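Local coordinates for protein beta-Ala-His dipeptidase (Homo sapiens, PDB 3DLJ) that hydrolyses Xaa-His dipeptides, above all carnosine and anserine, using two zinc ions per subunit, at residues 27-39 and 136-149. Sequence-based numbering, arbitrary orientation.
Sequences FVQTLKEWVAIES and LYGRGATDNKGPVL. With ZN (zinc ion), chain D; ZN (zinc ion), chain C.
Leu31 presses into helix 141-149 as a knob into the hole framed by Ala141, Lys145, Gly146 and Leu149. Its first torsion (chi1 -180°) swings CG out beside the carbonyl carbon, and CD1 reaches to 3.6 Å from Gly146 N. Gly146 suits the floor of this hollow, since a CB there would clash with Ala141 O. Leu149 nests among Thr30, Leu31 and Trp34, its fork serving two neighbours: CD1 comes 3.6 Å from Leu31 CA, while CD2 sits over the flat face that the Trp34 indole offers, 3.6 Å from the centroid of the six-membered ring and 6° off the normal, a CH-pi contact. Val148 CG1 meets the same ring at its edge, and Met55, Val58 and Thr62 of helix 46-65 also pack on Trp34. The axes of the two short helical segments approach to 9.9 Å, their directions 136° apart. Val28 packs on Leu136 of strand 135-137, and Val35 straddles Arg139 O with both methyls.

The polar centre is Lys145. Its chain, extended beyond CG, is long enough to pass Val35 and reach the turn region from Trp34 to Ser39, where NZ donates to Trp34 O from above the carbonyl plane (3.0 Å) and to Ser39 OG (2.8 Å), itself also hydrogen-bonded to Leu111 O. NZ donates too to a water bridging Val35 O and Arg139 O. A methionine in its place would probably leave Trp34 O, Ser39 OG and that water without this donor and the turn freer to shift.

Asp143 bridges the two zinc ions, with His110 and Asp206 completing one site and Glu178 and His456 the other. Buried Lys145, probably a charged ammonium gripped by uncharged oxygens, thus ties the segment leaving helix 27-35 to the helix carrying the metal-bridging aspartate.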
loop_
_atom_site.group_PDB
_atom_site.type_symbol
_atom_site.label_atom_id
_atom_site.label_comp_id
_atom_site.label_asym_id
_atom_site.label_seq_id
_atom_site.Cartn_x
_atom_site.Cartn_y
_atom_site.Cartn_z
ATOM N N PHE A 27 -1.423 23.840 4.314
ATOM C CA PHE A 27 -1.654 22.505 3.783
ATOM C C PHE A 27 -0.965 21.494 4.725
ATOM O O PHE A 27 -1.488 20.441 4.960
ATOM C CB PHE A 27 -1.127 22.357 2.341
ATOM C CG PHE A 27 -1.944 23.094 1.257
ATOM C CD1 PHE A 27 -3.216 23.599 1.507
ATOM C CD2 PHE A 27 -1.424 23.227 -0.039
ATOM C CE1 PHE A 27 -3.955 24.226 0.513
ATOM C CE2 PHE A 27 -2.141 23.847 -1.040
ATOM C CZ PHE A 27 -3.413 24.361 -0.776
ATOM N N VAL A 28 0.217 21.851 5.234
ATOM C CA VAL A 28 1.040 21.047 6.139
ATOM C C VAL A 28 0.444 20.981 7.545
ATOM O O VAL A 28 0.617 19.985 8.241
ATOM C CB VAL A 28 2.504 21.615 6.235
ATOM C CG1 VAL A 28 3.270 21.010 7.428
ATOM C CG2 VAL A 28 3.268 21.377 4.943
ATOM N N GLN A 29 -0.264 22.031 7.961
ATOM C CA GLN A 29 -0.943 22.009 9.243
ATOM C C GLN A 29 -2.198 21.145 9.170
ATOM O O GLN A 29 -2.514 20.461 10.132
ATOM C CB GLN A 29 -1.277 23.440 9.726
ATOM C CG GLN A 29 -2.203 23.497 10.920
ATOM C CD GLN A 29 -1.552 23.006 12.214
ATOM O OE1 GLN A 29 -0.341 23.128 12.411
ATOM N NE2 GLN A 29 -2.366 22.452 13.102
ATOM N N THR A 30 -2.921 21.175 8.049
ATOM C CA THR A 30 -4.044 20.254 7.896
ATOM C C THR A 30 -3.545 18.805 7.968
ATOM O O THR A 30 -4.148 17.974 8.647
ATOM C CB THR A 30 -4.820 20.470 6.607
ATOM O OG1 THR A 30 -5.315 21.813 6.586
ATOM C CG2 THR A 30 -6.000 19.503 6.529
ATOM N N LEU A 31 -2.425 18.509 7.313
ATOM C CA LEU A 31 -1.890 17.165 7.398
ATOM C C LEU A 31 -1.537 16.782 8.844
ATOM O O LEU A 31 -1.835 15.676 9.279
ATOM C CB LEU A 31 -0.709 16.982 6.434
ATOM C CG LEU A 31 -0.050 15.598 6.424
ATOM C CD1 LEU A 31 -1.066 14.496 6.116
ATOM C CD2 LEU A 31 1.138 15.562 5.431
ATOM N N LYS A 32 -0.892 17.692 9.573
ATOM C CA LYS A 32 -0.590 17.515 10.997
ATOM C C LYS A 32 -1.860 17.158 11.800
ATOM O O LYS A 32 -1.844 16.232 12.620
ATOM C CB LYS A 32 0.065 18.792 11.556
ATOM C CG LYS A 32 0.491 18.704 13.031
ATOM C CD LYS A 32 1.375 19.905 13.410
ATOM C CE LYS A 32 2.284 19.588 14.615
ATOM N NZ LYS A 32 1.605 19.880 15.910
ATOM N N GLU A 33 -2.954 17.873 11.518
ATOM C CA GLU A 33 -4.253 17.625 12.151
ATOM C C GLU A 33 -4.868 16.300 11.738
ATOM O O GLU A 33 -5.473 15.630 12.563
ATOM C CB GLU A 33 -5.236 18.747 11.857
ATOM C CG GLU A 33 -4.895 20.060 12.541
ATOM C CD GLU A 33 -5.637 21.247 11.946
ATOM O OE1 GLU A 33 -5.301 22.386 12.332
ATOM O OE2 GLU A 33 -6.544 21.062 11.092
ATOM N N TRP A 34 -4.739 15.912 10.472
ATOM C CA TRP A 34 -5.293 14.611 10.053
ATOM C C TRP A 34 -4.490 13.424 10.619
ATOM O O TRP A 34 -5.066 12.436 11.001
ATOM C CB TRP A 34 -5.460 14.510 8.524
ATOM C CG TRP A 34 -6.660 15.244 7.975
ATOM C CD1 TRP A 34 -7.245 16.367 8.491
ATOM C CD2 TRP A 34 -7.369 14.946 6.756
ATOM N NE1 TRP A 34 -8.287 16.768 7.692
ATOM C CE2 TRP A 34 -8.391 15.917 6.622
ATOM C CE3 TRP A 34 -7.242 13.952 5.772
ATOM C CZ2 TRP A 34 -9.295 15.918 5.551
ATOM C CZ3 TRP A 34 -8.144 13.949 4.699
ATOM C CH2 TRP A 34 -9.158 14.933 4.602
ATOM N N VAL A 35 -3.169 13.559 10.669
ATOM C CA VAL A 35 -2.257 12.567 11.232
ATOM C C VAL A 35 -2.478 12.324 12.748
ATOM O O VAL A 35 -2.323 11.204 13.236
ATOM C CB VAL A 35 -0.754 12.966 10.930
ATOM C CG1 VAL A 35 0.224 12.294 11.925
ATOM C CG2 VAL A 35 -0.382 12.628 9.469
ATOM N N ALA A 36 -2.846 13.382 13.470
ATOM C CA ALA A 36 -3.130 13.319 14.897
ATOM C C ALA A 36 -4.419 12.539 15.245
ATOM O O ALA A 36 -4.633 12.168 16.398
ATOM C CB ALA A 36 -3.161 14.732 15.484
ATOM N N ILE A 37 -5.265 12.295 14.247
ATOM C CA ILE A 37 -6.427 11.432 14.421
ATOM C C ILE A 37 -5.941 9.986 14.253
ATOM O O ILE A 37 -5.551 9.582 13.178
ATOM C CB ILE A 37 -7.561 11.766 13.437
ATOM C CG1 ILE A 37 -7.922 13.271 13.546
ATOM C CG2 ILE A 37 -8.791 10.870 13.710
ATOM C CD1 ILE A 37 -8.900 13.785 12.510
ATOM N N GLU A 38 -5.948 9.228 15.339
ATOM C CA GLU A 38 -5.322 7.915 15.359
ATOM C C GLU A 38 -6.216 6.848 14.733
ATOM O O GLU A 38 -6.728 5.952 15.420
ATOM C CB GLU A 38 -4.901 7.590 16.785
ATOM C CG GLU A 38 -3.974 8.690 17.298
ATOM C CD GLU A 38 -3.358 8.392 18.654
ATOM O OE1 GLU A 38 -3.390 7.212 19.082
ATOM O OE2 GLU A 38 -2.824 9.337 19.282
ATOM N N SER A 39 -6.370 6.953 13.405
ATOM C CA SER A 39 -7.351 6.164 12.631
ATOM C C SER A 39 -6.884 4.734 12.318
ATOM O O SER A 39 -6.935 4.256 11.182
ATOM C CB SER A 39 -7.741 6.917 11.356
ATOM O OG SER A 39 -6.590 7.365 10.658
ATOM N N LEU A 136 8.346 15.363 6.633
ATOM C CA LEU A 136 7.218 15.433 7.586
ATOM C C LEU A 136 6.954 14.054 8.149
ATOM O O LEU A 136 6.377 13.209 7.467
ATOM C CB LEU A 136 5.952 15.982 6.895
ATOM C CG LEU A 136 6.116 17.272 6.071
ATOM C CD1 LEU A 136 4.904 17.579 5.148
ATOM C CD2 LEU A 136 6.406 18.433 7.025
ATOM N N TYR A 137 7.358 13.838 9.398
ATOM C CA TYR A 137 7.345 12.509 10.022
ATOM C C TYR A 137 6.060 12.251 10.790
ATOM O O TYR A 137 5.637 13.085 11.587
ATOM C CB TYR A 137 8.526 12.369 10.983
ATOM C CG TYR A 137 9.835 12.122 10.289
ATOM C CD1 TYR A 137 10.724 13.155 10.035
ATOM C CD2 TYR A 137 10.193 10.835 9.902
ATOM C CE1 TYR A 137 11.939 12.910 9.394
ATOM C CE2 TYR A 137 11.388 10.588 9.261
ATOM C CZ TYR A 137 12.255 11.612 9.023
ATOM O OH TYR A 137 13.437 11.321 8.372
ATOM N N GLY A 138 5.452 11.085 10.562
ATOM C CA GLY A 138 4.218 10.748 11.225
ATOM C C GLY A 138 3.559 9.576 10.553
ATOM O O GLY A 138 3.745 9.355 9.347
ATOM N N ARG A 139 2.789 8.816 11.319
ATOM C CA ARG A 139 2.053 7.688 10.752
ATOM C C ARG A 139 0.918 8.170 9.825
ATOM O O ARG A 139 0.069 8.970 10.224
ATOM C CB ARG A 139 1.524 6.767 11.872
ATOM C CG ARG A 139 0.500 5.753 11.400
ATOM C CD ARG A 139 1.110 4.745 10.359
ATOM N NE ARG A 139 1.840 3.669 11.035
ATOM C CZ ARG A 139 3.127 3.359 10.855
ATOM N NH1 ARG A 139 3.639 2.363 11.559
ATOM N NH2 ARG A 139 3.904 4.010 9.969
ATOM N N GLY A 140 0.914 7.667 8.589
ATOM C CA GLY A 140 -0.059 8.100 7.574
ATOM C C GLY A 140 0.384 9.279 6.720
ATOM O O GLY A 140 -0.384 9.740 5.875
ATOM N N ALA A 141 1.595 9.793 6.947
ATOM C CA ALA A 141 2.095 10.960 6.183
ATOM C C ALA A 141 2.140 10.686 4.690
ATOM O O ALA A 141 1.682 11.505 3.899
ATOM C CB ALA A 141 3.483 11.415 6.684
ATOM N N THR A 142 2.710 9.541 4.314
ATOM C CA THR A 142 2.717 9.075 2.917
ATOM C C THR A 142 1.561 8.058 2.653
ATOM O O THR A 142 0.982 8.042 1.573
ATOM C CB THR A 142 4.095 8.466 2.516
ATOM O OG1 THR A 142 4.370 8.760 1.139
ATOM C CG2 THR A 142 4.122 6.956 2.699
ATOM N N ASP A 143 1.227 7.248 3.650
ATOM C CA ASP A 143 0.265 6.126 3.502
ATOM C C ASP A 143 -0.948 6.219 4.480
ATOM O O ASP A 143 -0.914 5.621 5.553
ATOM C CB ASP A 143 1.039 4.816 3.727
ATOM C CG ASP A 143 0.235 3.562 3.396
ATOM O OD1 ASP A 143 -0.856 3.649 2.781
ATOM O OD2 ASP A 143 0.725 2.461 3.761
ATOM N N ASN A 144 -2.027 6.929 4.139
ATOM C CA ASN A 144 -2.243 7.605 2.855
ATOM C C ASN A 144 -2.828 9.030 2.984
ATOM O O ASN A 144 -3.505 9.499 2.078
ATOM C CB ASN A 144 -3.178 6.735 2.009
ATOM C CG ASN A 144 -3.183 7.112 0.544
ATOM O OD1 ASN A 144 -4.243 7.135 -0.091
ATOM N ND2 ASN A 144 -2.005 7.401 -0.008
ATOM N N LYS A 145 -2.567 9.727 4.094
ATOM C CA LYS A 145 -3.212 11.035 4.370
ATOM C C LYS A 145 -2.573 12.161 3.552
ATOM O O LYS A 145 -3.281 13.029 3.026
ATOM C CB LYS A 145 -3.203 11.343 5.879
ATOM C CG LYS A 145 -4.172 10.442 6.682
ATOM C CD LYS A 145 -3.883 10.394 8.183
ATOM C CE LYS A 145 -4.985 9.635 8.903
ATOM N NZ LYS A 145 -4.752 9.522 10.384
ATOM N N GLY A 146 -1.248 12.125 3.414
ATOM C CA GLY A 146 -0.517 13.073 2.551
ATOM C C GLY A 146 -1.064 13.168 1.126
ATOM O O GLY A 146 -1.453 14.248 0.686
ATOM N N PRO A 147 -1.043 12.053 0.369
ATOM C CA PRO A 147 -1.584 12.087 -0.993
ATOM C C PRO A 147 -3.106 12.319 -1.108
ATOM O O PRO A 147 -3.556 12.923 -2.077
ATOM C CB PRO A 147 -1.155 10.718 -1.582
ATOM C CG PRO A 147 -0.033 10.268 -0.754
ATOM C CD PRO A 147 -0.409 10.749 0.655
ATOM N N VAL A 148 -3.897 11.875 -0.146
ATOM C CA VAL A 148 -5.319 12.238 -0.161
ATOM C C VAL A 148 -5.488 13.749 -0.026
ATOM O O VAL A 148 -6.287 14.365 -0.749
ATOM C CB VAL A 148 -6.173 11.490 0.903
ATOM C CG1 VAL A 148 -7.605 12.037 0.940
ATOM C CG2 VAL A 148 -6.203 10.007 0.618
ATOM N N LEU A 149 -4.728 14.349 0.888
ATOM C CA LEU A 149 -4.824 15.801 1.133
ATOM C C LEU A 149 -4.242 16.612 0.004
ATOM O O LEU A 149 -4.737 17.684 -0.272
ATOM C CB LEU A 149 -4.185 16.189 2.469
ATOM C CG LEU A 149 -5.134 16.038 3.669
ATOM C CD1 LEU A 149 -4.384 16.202 5.004
ATOM C CD2 LEU A 149 -6.301 17.043 3.568
HETATM ZN ZN ZN D . -2.197 2.913 1.564
HETATM ZN ZN ZN C . -0.621 0.768 3.791
HETATM O O HOH W 1 -2.178 9.135 11.432
#